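CalS13 (Micromonospora echinospora, PDB 4ZAS) probably catalyses pyridoxal phosphate-dependent transfer of an amino group to a nucleotide-linked keto sugar. Local coordinates at residues T43-V48 with N274-A279; E62-V67 with P74-V79; V109-L114 with I130-V135; G165-L170 with D319-A324; A345-S350 with H381-W386. All blocks are in the same frame, centred on the assembly; numbering follows the deposited sequence.

Contact 1 (T43-V48 with N274-A279); sequences TRVSAV and NEIGGA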
# COMPACT_ATOMS: atom_id res chain seq x y z
N THR A 43 -19.58 -10.03 12.75
CA THR A 43 -20.76 -10.27 11.92
C THR A 43 -20.66 -9.58 10.56
O THR A 43 -20.94 -10.18 9.52
CB THR A 43 -22.01 -9.79 12.64
OG1 THR A 43 -22.15 -10.54 13.86
CG2 THR A 43 -23.22 -10.01 11.77
N ARG A 44 -20.28 -8.32 10.58
CA ARG A 44 -20.15 -7.54 9.36
C ARG A 44 -19.07 -8.14 8.44
O ARG A 44 -19.29 -8.33 7.24
CB ARG A 44 -19.84 -6.09 9.73
CG ARG A 44 -21.04 -5.16 9.72
CD ARG A 44 -20.56 -3.72 9.76
NE ARG A 44 -21.62 -2.75 9.51
CZ ARG A 44 -22.30 -2.11 10.46
NH1 ARG A 44 -22.04 -2.33 11.74
NH2 ARG A 44 -23.24 -1.24 10.12
N VAL A 45 -17.93 -8.46 9.04
CA VAL A 45 -16.76 -8.98 8.33
C VAL A 45 -17.09 -10.32 7.73
O VAL A 45 -16.70 -10.63 6.62
CB VAL A 45 -15.54 -9.09 9.26
CG1 VAL A 45 -14.43 -9.93 8.63
CG2 VAL A 45 -15.04 -7.72 9.61
N SER A 46 -17.81 -11.11 8.50
CA SER A 46 -18.23 -12.43 8.06
C SER A 46 -19.05 -12.34 6.79
O SER A 46 -18.91 -13.17 5.91
CB SER A 46 -19.03 -13.11 9.16
OG SER A 46 -19.40 -14.41 8.79
N ALA A 47 -19.87 -11.30 6.67
CA ALA A 47 -20.71 -11.10 5.48
C ALA A 47 -19.87 -10.83 4.22
O ALA A 47 -20.16 -11.35 3.14
CB ALA A 47 -21.69 -9.96 5.70
N VAL A 48 -18.85 -10.01 4.39
CA VAL A 48 -17.89 -9.73 3.34
C VAL A 48 -17.21 -10.99 2.88
O VAL A 48 -17.00 -11.19 1.68
CB VAL A 48 -16.85 -8.72 3.84
CG1 VAL A 48 -15.54 -8.88 3.07
CG2 VAL A 48 -17.40 -7.34 3.72
N ASN A 274 -9.86 -2.54 1.06
CA ASN A 274 -10.69 -3.67 0.66
C ASN A 274 -11.96 -3.78 1.49
O ASN A 274 -12.15 -3.03 2.46
CB ASN A 274 -9.89 -4.98 0.69
CG ASN A 274 -9.47 -5.43 2.09
OD1 ASN A 274 -9.99 -4.98 3.13
ND2 ASN A 274 -8.52 -6.37 2.10
N GLU A 275 -12.83 -4.71 1.10
CA GLU A 275 -14.14 -4.82 1.71
C GLU A 275 -14.06 -5.13 3.20
O GLU A 275 -14.96 -4.78 3.96
CB GLU A 275 -14.97 -5.89 1.01
CG GLU A 275 -15.35 -5.52 -0.39
CD GLU A 275 -16.39 -4.44 -0.39
OE1 GLU A 275 -17.59 -4.79 -0.33
OE2 GLU A 275 -16.03 -3.25 -0.46
N ILE A 276 -12.98 -5.76 3.62
CA ILE A 276 -12.83 -6.08 5.02
C ILE A 276 -12.56 -4.81 5.80
O ILE A 276 -13.14 -4.60 6.86
CB ILE A 276 -11.74 -7.16 5.22
CG1 ILE A 276 -12.24 -8.48 4.61
CG2 ILE A 276 -11.47 -7.40 6.69
CD1 ILE A 276 -11.17 -9.45 4.39
N GLY A 277 -11.72 -3.94 5.26
CA GLY A 277 -11.49 -2.65 5.88
C GLY A 277 -12.76 -1.83 5.97
O GLY A 277 -13.10 -1.29 7.02
N GLY A 278 -13.49 -1.75 4.86
CA GLY A 278 -14.74 -1.02 4.85
C GLY A 278 -15.71 -1.56 5.88
O GLY A 278 -16.37 -0.79 6.56
N ALA A 279 -15.79 -2.88 6.02
CA ALA A 279 -16.72 -3.48 6.97
C ALA A 279 -16.39 -3.08 8.43
O ALA A 279 -17.27 -2.65 9.18
CB ALA A 279 -16.71 -4.98 6.83
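Val48 and Ala279 meet in a helix-helix packing at the dimer face, where segment 43-48 of helix 41-49 runs nearly antiparallel (156°) to the opening turn of helix 275-305. The segment axes come within 8.9 Å, a closeness that the small Ala279 and the beta-branched valines suit. Val48 sends both methyls against the turn: its CG1 lies 3.7 Å from Ile276 CG1 and also touches Glu275 CB, while its CG2 rests 3.5 Å from the carbonyl Glu275 O and 4.0 Å from Ala279 CB. One turn earlier, Val45 CG2 approaches the same methyl, Ala279 CB, at 4.2 Å. Arg44 covers the margin, CD lying 3.5 Å from Ala279 O, and its NH1 makes a weak hydrogen bond to Ser283 and a long, weak ion pair with Glu286. Asn274 is the N-cap, OD1 accepting from Gly277 N at 2.9 Å. Glu275 bends at chi2 (-72°), and its carboxylate takes the N-H groups of Thr59 and Val60 in helix 58-71. Val45 also packs on Val45 of the second subunit. The interface is thus apolar at its centre, with the charged groups turned to partners beyond it; the side chain of Val48 lies about 4 Å from that of Leu54, a dTDP-site residue.

Contact 2 (E62-V67 with P74-V79); sequences EYEAAV and PRVVSV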
# COMPACT_ATOMS: atom_id res chain seq x y z
N GLU A 62 -19.99 2.24 0.84
CA GLU A 62 -20.92 2.56 1.92
C GLU A 62 -20.19 3.26 3.06
O GLU A 62 -20.71 4.18 3.68
CB GLU A 62 -21.62 1.31 2.46
CG GLU A 62 -22.58 1.63 3.59
CD GLU A 62 -23.20 0.41 4.27
OE1 GLU A 62 -23.01 -0.73 3.80
OE2 GLU A 62 -23.90 0.61 5.29
N TYR A 63 -18.98 2.79 3.34
CA TYR A 63 -18.11 3.40 4.33
C TYR A 63 -17.69 4.83 3.93
O TYR A 63 -17.84 5.77 4.71
CB TYR A 63 -16.90 2.50 4.55
CG TYR A 63 -15.73 3.11 5.28
CD1 TYR A 63 -15.80 3.47 6.63
CD2 TYR A 63 -14.50 3.26 4.63
CE1 TYR A 63 -14.71 3.99 7.29
CE2 TYR A 63 -13.40 3.80 5.30
CZ TYR A 63 -13.52 4.16 6.63
OH TYR A 63 -12.42 4.69 7.28
N GLU A 64 -17.20 5.00 2.71
CA GLU A 64 -16.79 6.32 2.21
C GLU A 64 -17.93 7.34 2.32
O GLU A 64 -17.70 8.51 2.63
CB GLU A 64 -16.31 6.23 0.76
CG GLU A 64 -14.98 5.50 0.56
CD GLU A 64 -14.64 5.33 -0.92
OE1 GLU A 64 -15.57 5.48 -1.75
OE2 GLU A 64 -13.46 5.05 -1.26
N ALA A 65 -19.15 6.91 2.03
CA ALA A 65 -20.30 7.80 2.16
C ALA A 65 -20.55 8.20 3.61
O ALA A 65 -20.80 9.37 3.90
CB ALA A 65 -21.54 7.14 1.58
N ALA A 66 -20.44 7.23 4.52
CA ALA A 66 -20.70 7.47 5.94
C ALA A 66 -19.68 8.43 6.52
O ALA A 66 -20.03 9.32 7.29
CB ALA A 66 -20.68 6.18 6.71
N VAL A 67 -18.41 8.23 6.16
CA VAL A 67 -17.37 9.15 6.57
C VAL A 67 -17.69 10.55 6.02
O VAL A 67 -17.62 11.55 6.75
CB VAL A 67 -15.99 8.69 6.10
CG1 VAL A 67 -15.00 9.80 6.30
CG2 VAL A 67 -15.54 7.46 6.88
N PRO A 74 -18.56 15.11 0.88
CA PRO A 74 -18.76 13.81 0.25
C PRO A 74 -17.55 13.26 -0.54
O PRO A 74 -17.53 12.07 -0.86
CB PRO A 74 -19.95 14.07 -0.69
CG PRO A 74 -19.85 15.53 -1.01
CD PRO A 74 -19.35 16.18 0.24
N ARG A 75 -16.56 14.11 -0.83
CA ARG A 75 -15.43 13.70 -1.66
C ARG A 75 -14.39 12.89 -0.91
O ARG A 75 -13.25 13.31 -0.73
CB ARG A 75 -14.76 14.94 -2.28
CG ARG A 75 -15.70 15.73 -3.17
CD ARG A 75 -15.29 17.16 -3.16
NE ARG A 75 -16.31 18.00 -3.76
CZ ARG A 75 -16.87 19.00 -3.10
NH1 ARG A 75 -16.49 19.20 -1.83
NH2 ARG A 75 -17.81 19.76 -3.64
N VAL A 76 -14.79 11.70 -0.50
CA VAL A 76 -13.94 10.84 0.30
C VAL A 76 -13.42 9.67 -0.54
O VAL A 76 -14.19 8.93 -1.15
CB VAL A 76 -14.69 10.32 1.54
CG1 VAL A 76 -13.77 9.39 2.36
CG2 VAL A 76 -15.17 11.48 2.38
N VAL A 77 -12.11 9.53 -0.59
CA VAL A 77 -11.49 8.43 -1.29
C VAL A 77 -10.74 7.55 -0.30
O VAL A 77 -9.68 7.93 0.19
CB VAL A 77 -10.54 8.94 -2.39
CG1 VAL A 77 -9.84 7.78 -3.10
CG2 VAL A 77 -11.30 9.81 -3.38
N SER A 78 -11.27 6.36 0.01
CA SER A 78 -10.58 5.45 0.93
C SER A 78 -9.27 4.93 0.29
O SER A 78 -9.13 4.89 -0.95
CB SER A 78 -11.49 4.28 1.32
OG SER A 78 -11.84 3.47 0.19
N VAL A 79 -8.30 4.59 1.14
CA VAL A 79 -7.00 4.06 0.69
C VAL A 79 -6.54 3.02 1.72
O VAL A 79 -7.12 2.93 2.79
CB VAL A 79 -5.94 5.16 0.51
CG1 VAL A 79 -6.11 5.93 -0.82
CG2 VAL A 79 -5.92 6.09 1.73
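Glu64 and Val76 bring the two backbones closest, with CA atoms 5.7 Å apart, where helix segment 62-67 crosses strand 76-79 at 128° and an axis separation of 8.0 Å. The polar core of the contact is the carboxylate of Glu64. Its chain is extended beyond CG, carrying the acid to the backbone of the strand, where OE2 is held by two groups of one residue. Ser78 N donates to Glu64 OE2 at 2.9 Å (160°), and Ser78 OG donates to the same Glu64 OE2 at 2.7 Å. The two donors arrive from opposite faces of the carboxylate plane, the hydroxyl on the anti side. Ser78 can do this because its OG sits between its own backbone N and carbonyl carbon (chi1 64°), which sets hydroxyl and amide side by side. A serine therefore suits the place: it is short and offers a second donor. Beside it lies an apolar patch. Val67 CG1 touches Val76 CG1 at 4.1 Å, the two side chains crossing at about a right angle, and Val76 CB rests 3.7 Å from the carbonyl Glu64 O. Tyr63 turns the edge of its ring to Ser78 CB, 4.4 Å from CE2. A third grip on Glu64 OE2 comes from Arg247 of helix 237-247, which also binds Ser78 O and would be expected to favour the charged acid. Strand 76-79 is one of the two outermost strands of the large sheet within this chain, beside 230-233, whose Phe231 meets Tyr63, Val67 and Val76, while helix 275-305 packs on Tyr63 through Leu282 and Leu285.

Contact 3 (V109-L114 with I130-V135); sequences VLTTPL and IRWVDV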
# COMPACT_ATOMS: atom_id res chain seq x y z
N VAL A 109 8.67 20.54 -1.22
CA VAL A 109 7.54 20.50 -0.31
C VAL A 109 7.98 21.00 1.06
O VAL A 109 8.96 20.50 1.63
CB VAL A 109 6.95 19.08 -0.20
CG1 VAL A 109 5.80 19.05 0.82
CG2 VAL A 109 6.48 18.58 -1.57
N LEU A 110 7.27 22.01 1.55
CA LEU A 110 7.50 22.56 2.88
C LEU A 110 6.68 21.75 3.87
O LEU A 110 5.47 21.57 3.68
CB LEU A 110 7.13 24.04 2.92
CG LEU A 110 8.05 24.94 2.11
CD1 LEU A 110 7.43 26.30 1.89
CD2 LEU A 110 9.43 25.06 2.76
N THR A 111 7.32 21.24 4.90
CA THR A 111 6.65 20.34 5.84
C THR A 111 7.25 20.42 7.23
O THR A 111 8.32 21.00 7.42
CB THR A 111 6.74 18.89 5.36
OG1 THR A 111 6.14 18.03 6.34
CG2 THR A 111 8.19 18.48 5.21
N THR A 112 6.59 19.79 8.19
CA THR A 112 7.12 19.80 9.55
C THR A 112 7.84 18.50 9.86
O THR A 112 7.42 17.44 9.42
CB THR A 112 6.02 20.03 10.58
OG1 THR A 112 6.55 19.71 11.88
CG2 THR A 112 4.85 19.12 10.29
N PRO A 113 8.96 18.60 10.58
CA PRO A 113 9.72 17.41 10.97
C PRO A 113 9.20 16.75 12.25
O PRO A 113 9.56 15.59 12.53
CB PRO A 113 11.15 17.95 11.15
CG PRO A 113 10.98 19.35 11.43
CD PRO A 113 9.71 19.83 10.81
N LEU A 114 8.36 17.46 12.99
CA LEU A 114 7.76 16.90 14.20
C LEU A 114 6.47 16.17 13.83
O LEU A 114 5.37 16.74 13.86
CB LEU A 114 7.50 17.99 15.24
CG LEU A 114 6.93 17.54 16.59
CD1 LEU A 114 7.72 16.37 17.07
CD2 LEU A 114 7.03 18.67 17.61
N ILE A 130 12.41 17.83 0.15
CA ILE A 130 11.91 18.30 1.44
C ILE A 130 12.59 19.61 1.89
O ILE A 130 13.82 19.69 1.85
CB ILE A 130 12.11 17.22 2.52
CG1 ILE A 130 11.12 16.07 2.33
CG2 ILE A 130 11.99 17.82 3.91
CD1 ILE A 130 11.27 14.97 3.35
N ARG A 131 11.81 20.63 2.25
CA ARG A 131 12.34 21.76 3.02
C ARG A 131 11.59 21.87 4.36
O ARG A 131 10.36 21.85 4.41
CB ARG A 131 12.28 23.08 2.25
CG ARG A 131 13.39 23.24 1.22
CD ARG A 131 13.42 24.63 0.60
NE ARG A 131 13.57 25.72 1.57
CZ ARG A 131 13.23 26.98 1.32
NH1 ARG A 131 12.68 27.31 0.15
NH2 ARG A 131 13.40 27.91 2.25
N TRP A 132 12.35 21.89 5.44
CA TRP A 132 11.75 21.87 6.77
C TRP A 132 11.27 23.24 7.20
O TRP A 132 11.97 24.25 7.07
CB TRP A 132 12.73 21.33 7.80
CG TRP A 132 13.19 19.90 7.54
CD1 TRP A 132 14.48 19.48 7.35
CD2 TRP A 132 12.37 18.72 7.48
NE1 TRP A 132 14.51 18.12 7.16
CE2 TRP A 132 13.24 17.62 7.25
CE3 TRP A 132 11.00 18.47 7.62
CZ2 TRP A 132 12.77 16.31 7.15
CZ3 TRP A 132 10.54 17.16 7.52
CH2 TRP A 132 11.42 16.10 7.28
N VAL A 133 10.07 23.26 7.74
CA VAL A 133 9.59 24.45 8.38
C VAL A 133 9.67 24.22 9.89
O VAL A 133 9.42 23.11 10.37
CB VAL A 133 8.20 24.80 7.90
CG1 VAL A 133 7.77 26.13 8.47
CG2 VAL A 133 8.21 24.86 6.42
N ASP A 134 10.05 25.27 10.62
CA ASP A 134 10.20 25.17 12.07
C ASP A 134 8.84 24.86 12.69
O ASP A 134 7.79 24.95 12.04
CB ASP A 134 10.81 26.45 12.65
CG ASP A 134 11.49 26.24 14.02
OD1 ASP A 134 11.52 25.10 14.51
OD2 ASP A 134 12.03 27.23 14.59
N VAL A 135 8.88 24.46 13.94
CA VAL A 135 7.71 24.11 14.71
C VAL A 135 7.44 25.23 15.71
O VAL A 135 8.36 25.83 16.27
CB VAL A 135 7.90 22.74 15.39
CG1 VAL A 135 6.86 22.51 16.44
CG2 VAL A 135 7.86 21.63 14.35
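Arg131 O is approached by two groups of the neighbouring strand: Thr111 N donates to Arg131 O at 3.1 Å, and the CA-H of Leu110 points at the same oxygen, Leu110 CA lying 3.3 Å from Arg131 O. Flanking bonds run from Arg131 N to Val109 O at 2.9 Å (175°) and from Val133 N to Thr111 O at 2.9 Å (172°). Such a pattern, with Leu110 paired to Arg131 and Thr111 to Trp132, is that of parallel strands. They are the two strands of a beta-alpha-beta unit whose helix is 121-125, and 129-132 is, within this chain, an edge strand of the seven-stranded mixed sheet known from the large domain of fold type I aminotransferases. On one face of the sheet Leu110 lies beside Arg131, its CD2 3.5 Å from Arg131 CB, and Leu110 CB meets Val133 CG2; helix 144-150 covers this side. On the other face the flat Trp132 is sandwiched. Pro113 CB sits over one face of the indole, 3.9 Å from the centroid of the six-membered ring, as a CH-pi contact offset toward the rim, and Ile130 CG2 covers the opposite face near its centre. A proline suits this place, since its rigid ring presents carbons to the indole. With OG1 anti to N (chi1 177°) and bonded to Asn120, the methyl CG2 of Thr111 takes the position between N and the carbonyl carbon and meets Trp132 CZ3 at 3.5 Å. Thr112 OG1 accepts from Leu114 N, an ST turn, and touches Val135 CG2 at 3.4 Å.

Contact 4 (G165-L170 with D319-A324); sequences GYPVDL and DDREPA
Tyr166, Pro167 and Pro323 form the tightly packed half of this contact, with the aliphatic part of Arg321 laid among them. Tyr166 and Pro323 lie side by side, CD1 of the ring 3.5 Å from Pro323 CG. Arg321 CD sits over the face of the tyrosine ring, 4.1 Å from its centroid, as a CH-pi contact, and the same CD also meets Pro167, whose CB is 3.9 Å from it. Nearby, Ala324 N donates to Gly165 O at 3.0 Å. Glycine suits this crossing: its phi is positive (86°), and Ala324 CB lies only 4.1 Å from Gly165 CA. The other half is looser and partly exposed. There Arg321 bends at chi3 (67°) and holds Pro167 O by a weak bond from NH1 (2.9 Å, 128°), while NH2 makes only a weak salt bridge to Asp169 OD2 at 3.4 Å. The firmer partner is the adjacent Asp320, whose OD1 is gripped side-on by NE and NH2 of Arg321, Asp320 OD2 being held in turn by Arg203, so the guanidinium is fixed chiefly from its own segment. Asp169 uses OD1 to cap helix 170-180 through Arg172 N, and Tyr166 OH bonds Glu316. Strand 321-322 is the edge of a small antiparallel sheet, pairing with strand 201-202, whose Tyr202 touches Asp169 and Arg321; Arg296 of helix 275-305 binds Pro323 O.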
# COMPACT_ATOMS: atom_id res chain seq x y z
N GLY A 165 -4.05 15.63 16.98
CA GLY A 165 -5.41 16.06 16.72
C GLY A 165 -5.70 17.48 17.18
O GLY A 165 -6.87 17.88 17.30
N TYR A 166 -4.65 18.25 17.46
CA TYR A 166 -4.82 19.67 17.75
C TYR A 166 -4.71 20.43 16.44
O TYR A 166 -3.66 20.42 15.80
CB TYR A 166 -3.78 20.20 18.79
CG TYR A 166 -4.01 21.65 19.15
CD1 TYR A 166 -4.85 22.01 20.20
CD2 TYR A 166 -3.41 22.67 18.42
CE1 TYR A 166 -5.07 23.36 20.53
CE2 TYR A 166 -3.63 24.02 18.74
CZ TYR A 166 -4.46 24.36 19.79
OH TYR A 166 -4.67 25.69 20.09
N PRO A 167 -5.80 21.06 16.03
CA PRO A 167 -5.85 21.72 14.72
C PRO A 167 -4.88 22.88 14.51
O PRO A 167 -4.82 23.82 15.30
CB PRO A 167 -7.28 22.24 14.65
CG PRO A 167 -8.06 21.32 15.56
CD PRO A 167 -7.11 21.02 16.69
N VAL A 168 -4.13 22.81 13.42
CA VAL A 168 -3.40 23.97 12.90
C VAL A 168 -4.36 25.14 12.69
O VAL A 168 -5.54 24.94 12.37
CB VAL A 168 -2.70 23.58 11.60
CG1 VAL A 168 -2.08 24.79 10.91
CG2 VAL A 168 -1.65 22.50 11.89
N ASP A 169 -3.90 26.37 12.89
CA ASP A 169 -4.73 27.53 12.56
C ASP A 169 -4.89 27.63 11.06
O ASP A 169 -4.07 28.26 10.40
CB ASP A 169 -4.13 28.83 13.09
CG ASP A 169 -5.11 29.98 13.03
OD1 ASP A 169 -5.45 30.41 11.91
OD2 ASP A 169 -5.53 30.45 14.10
N LEU A 170 -5.93 27.04 10.50
CA LEU A 170 -6.02 26.92 9.05
C LEU A 170 -6.29 28.28 8.40
O LEU A 170 -5.81 28.57 7.31
CB LEU A 170 -7.09 25.87 8.66
CG LEU A 170 -6.78 24.41 9.05
CD1 LEU A 170 -7.92 23.43 8.71
CD2 LEU A 170 -5.47 23.90 8.48
N ASP A 319 -9.93 28.64 21.91
CA ASP A 319 -11.38 28.48 22.09
C ASP A 319 -12.07 28.10 20.80
O ASP A 319 -13.17 27.54 20.82
CB ASP A 319 -11.99 29.80 22.58
CG ASP A 319 -11.53 30.18 23.95
OD1 ASP A 319 -11.27 29.27 24.77
OD2 ASP A 319 -11.42 31.40 24.22
N ASP A 320 -11.42 28.39 19.68
CA ASP A 320 -12.09 28.32 18.40
C ASP A 320 -11.83 26.98 17.72
O ASP A 320 -11.94 26.87 16.50
CB ASP A 320 -11.63 29.48 17.51
CG ASP A 320 -10.17 29.36 17.08
OD1 ASP A 320 -9.41 28.51 17.64
OD2 ASP A 320 -9.77 30.14 16.19
N ARG A 321 -11.44 25.99 18.50
CA ARG A 321 -11.23 24.65 17.95
C ARG A 321 -11.40 23.62 19.04
O ARG A 321 -11.26 23.93 20.21
CB ARG A 321 -9.85 24.50 17.30
CG ARG A 321 -8.69 24.43 18.28
CD ARG A 321 -7.41 24.86 17.60
NE ARG A 321 -7.50 26.28 17.28
CZ ARG A 321 -6.50 26.99 16.76
NH1 ARG A 321 -5.36 26.39 16.50
NH2 ARG A 321 -6.66 28.29 16.51
N GLU A 322 -11.73 22.40 18.65
CA GLU A 322 -11.98 21.31 19.58
C GLU A 322 -11.08 20.13 19.27
O GLU A 322 -11.39 19.31 18.41
CB GLU A 322 -13.44 20.90 19.53
CG GLU A 322 -14.09 20.75 20.87
CD GLU A 322 -15.56 20.47 20.72
OE1 GLU A 322 -16.08 20.55 19.58
OE2 GLU A 322 -16.20 20.14 21.74
N PRO A 323 -9.94 20.05 19.96
CA PRO A 323 -8.91 19.03 19.73
C PRO A 323 -9.40 17.61 19.99
O PRO A 323 -10.37 17.42 20.73
CB PRO A 323 -7.81 19.41 20.72
CG PRO A 323 -8.03 20.84 20.98
CD PRO A 323 -9.50 21.06 20.93
N ALA A 324 -8.72 16.64 19.38
CA ALA A 324 -9.11 15.23 19.50
C ALA A 324 -8.34 14.53 20.60
O ALA A 324 -8.76 13.46 21.05
CB ALA A 324 -8.90 14.50 18.17

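Contact 5 (A345-S350 with H381-W386); sequences AGIATS and HIPVGW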
# COMPACT_ATOMS: atom_id res chain seq x y z
N ALA A 345 5.38 3.41 37.79
CA ALA A 345 4.01 3.46 38.27
C ALA A 345 3.06 2.76 37.30
O ALA A 345 1.84 2.76 37.49
CB ALA A 345 3.59 4.90 38.51
N GLY A 346 3.62 2.16 36.26
CA GLY A 346 2.80 1.42 35.32
C GLY A 346 2.12 2.28 34.29
O GLY A 346 1.07 1.93 33.75
N ILE A 347 2.73 3.42 34.01
CA ILE A 347 2.18 4.35 33.06
C ILE A 347 3.08 4.41 31.83
O ILE A 347 4.26 4.74 31.92
CB ILE A 347 2.00 5.73 33.68
CG1 ILE A 347 1.10 5.61 34.90
CG2 ILE A 347 1.43 6.70 32.66
CD1 ILE A 347 1.24 6.78 35.85
N ALA A 348 2.53 4.01 30.69
CA ALA A 348 3.28 4.08 29.46
C ALA A 348 3.39 5.52 29.00
O ALA A 348 2.44 6.29 29.12
CB ALA A 348 2.62 3.23 28.40
N THR A 349 4.52 5.85 28.40
CA THR A 349 4.87 7.21 28.05
C THR A 349 5.78 7.17 26.82
O THR A 349 6.60 6.26 26.73
CB THR A 349 5.56 7.86 29.27
OG1 THR A 349 4.57 8.54 30.06
CG2 THR A 349 6.59 8.84 28.85
N SER A 350 5.65 8.10 25.87
CA SER A 350 6.52 8.04 24.69
C SER A 350 6.77 9.37 23.98
O SER A 350 5.93 10.27 23.99
CB SER A 350 5.97 7.04 23.66
OG SER A 350 6.84 6.95 22.54
N HIS A 381 4.56 12.23 25.71
CA HIS A 381 3.13 11.96 25.61
C HIS A 381 2.67 10.96 26.66
O HIS A 381 3.34 9.96 26.91
CB HIS A 381 2.81 11.44 24.21
CG HIS A 381 3.18 12.40 23.12
ND1 HIS A 381 4.44 12.46 22.58
CD2 HIS A 381 2.45 13.35 22.49
CE1 HIS A 381 4.48 13.40 21.66
NE2 HIS A 381 3.29 13.96 21.58
N ILE A 382 1.51 11.22 27.24
CA ILE A 382 1.00 10.40 28.32
C ILE A 382 -0.40 9.92 27.91
O ILE A 382 -1.10 10.58 27.15
CB ILE A 382 0.98 11.18 29.65
CG1 ILE A 382 -0.09 12.27 29.60
CG2 ILE A 382 2.35 11.76 29.95
CD1 ILE A 382 -0.28 12.97 30.90
N PRO A 383 -0.81 8.74 28.42
CA PRO A 383 -2.09 8.13 28.07
C PRO A 383 -3.25 9.03 28.41
O PRO A 383 -3.27 9.56 29.50
CB PRO A 383 -2.13 6.88 28.94
CG PRO A 383 -0.71 6.58 29.24
CD PRO A 383 -0.05 7.92 29.37
N VAL A 384 -4.20 9.18 27.48
CA VAL A 384 -5.35 10.05 27.68
C VAL A 384 -6.60 9.42 27.08
O VAL A 384 -7.71 9.92 27.30
CB VAL A 384 -5.08 11.46 27.06
CG1 VAL A 384 -5.18 11.40 25.55
CG2 VAL A 384 -6.02 12.53 27.65
N GLY A 385 -6.43 8.31 26.36
CA GLY A 385 -7.52 7.66 25.63
C GLY A 385 -8.72 7.08 26.38
O GLY A 385 -8.81 7.17 27.61
N TRP A 386 -9.65 6.50 25.62
CA TRP A 386 -10.95 6.01 26.12
C TRP A 386 -10.87 4.81 27.08
O TRP A 386 -11.87 4.46 27.71
CB TRP A 386 -11.85 5.63 24.92
CG TRP A 386 -11.17 4.73 23.92
CD1 TRP A 386 -10.56 5.11 22.76
CD2 TRP A 386 -10.99 3.30 24.03
NE1 TRP A 386 -10.03 4.00 22.12
CE2 TRP A 386 -10.28 2.89 22.88
CE3 TRP A 386 -11.36 2.34 24.98
CZ2 TRP A 386 -9.92 1.55 22.66
CZ3 TRP A 386 -11.01 1.02 24.75
CH2 TRP A 386 -10.31 0.63 23.59
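Ser350 and His381 form a single antiparallel bridge, a hydrogen-bonded pair that joins the loop after helix 335-344 to strand 379-382, an outermost strand of a small three-stranded sheet. Ser350 N donates to His381 O at 3.1 Å, in the carbonyl plane and on a lone pair. The return bond is doubled, for Ser350 O accepts from His381 N at 2.9 Å and from His381 ND1 at 3.0 Å. The imidazole reaches back because its CG lies beside the backbone N (chi1 -59°), which brings ND1 round to the oxygen already held by the amide; that oxygen meets the ring edge-on, in its plane. A histidine suits the place: NE2 is hydrogen-bonded to Trp163 NE1 while ND1 donates to Ser350 O, consistent with ND1 carrying the proton. His381 O is approached once more by the CA-H of Thr349, Thr349 CA lying 3.3 Å away. Pro383, which has no N-H to give, instead packs its ring across Ile347, Ile347 CG2 being 3.8 Å from Pro383 CD, with Ala348 O 3.0 Å from the same Pro383 CD. Gly346, at the start of the loop, ends helix 335-344 in a Schellman motif, for which its positive phi is apt. Ser350 OG bonds Val352 N and also Ile258 O of the second subunit. Val352 lines the pocket of the bound dTDP-4-keto-6-deoxyglucose, and the side chain of Ala348 is about 6 Å from that sugar nucleotide. An alpha/beta arrangement of this kind, a small antiparallel sheet with helices against it, belongs to the C-terminal part of fold type I aminotransferases.

How the contacts relate
Contacts 1 and 2 are neighbours, with centres 15 Å apart: helices 41-49 and 58-71 follow each other in the chain, and Gly278 O touches Tyr63 CB at 3.9 Å. Contact 2 is nested within the loop that contact 1 closes. Contacts 2 and 3 lie at the two outer strands of the large sheet, their centres 29 Å apart. Contacts 3, 4 and 5 lie round the bound dTDP-4-keto-6-deoxyglucose, with Leu114, Gly165 and Ala348 about 10, 12 and 6 Å from it, and contact 5 comes within about 6 Å of contacts 3 and 4 at the nearest atoms. Contacts 1 and 5, 32 Å apart between centres, both touch the second subunit.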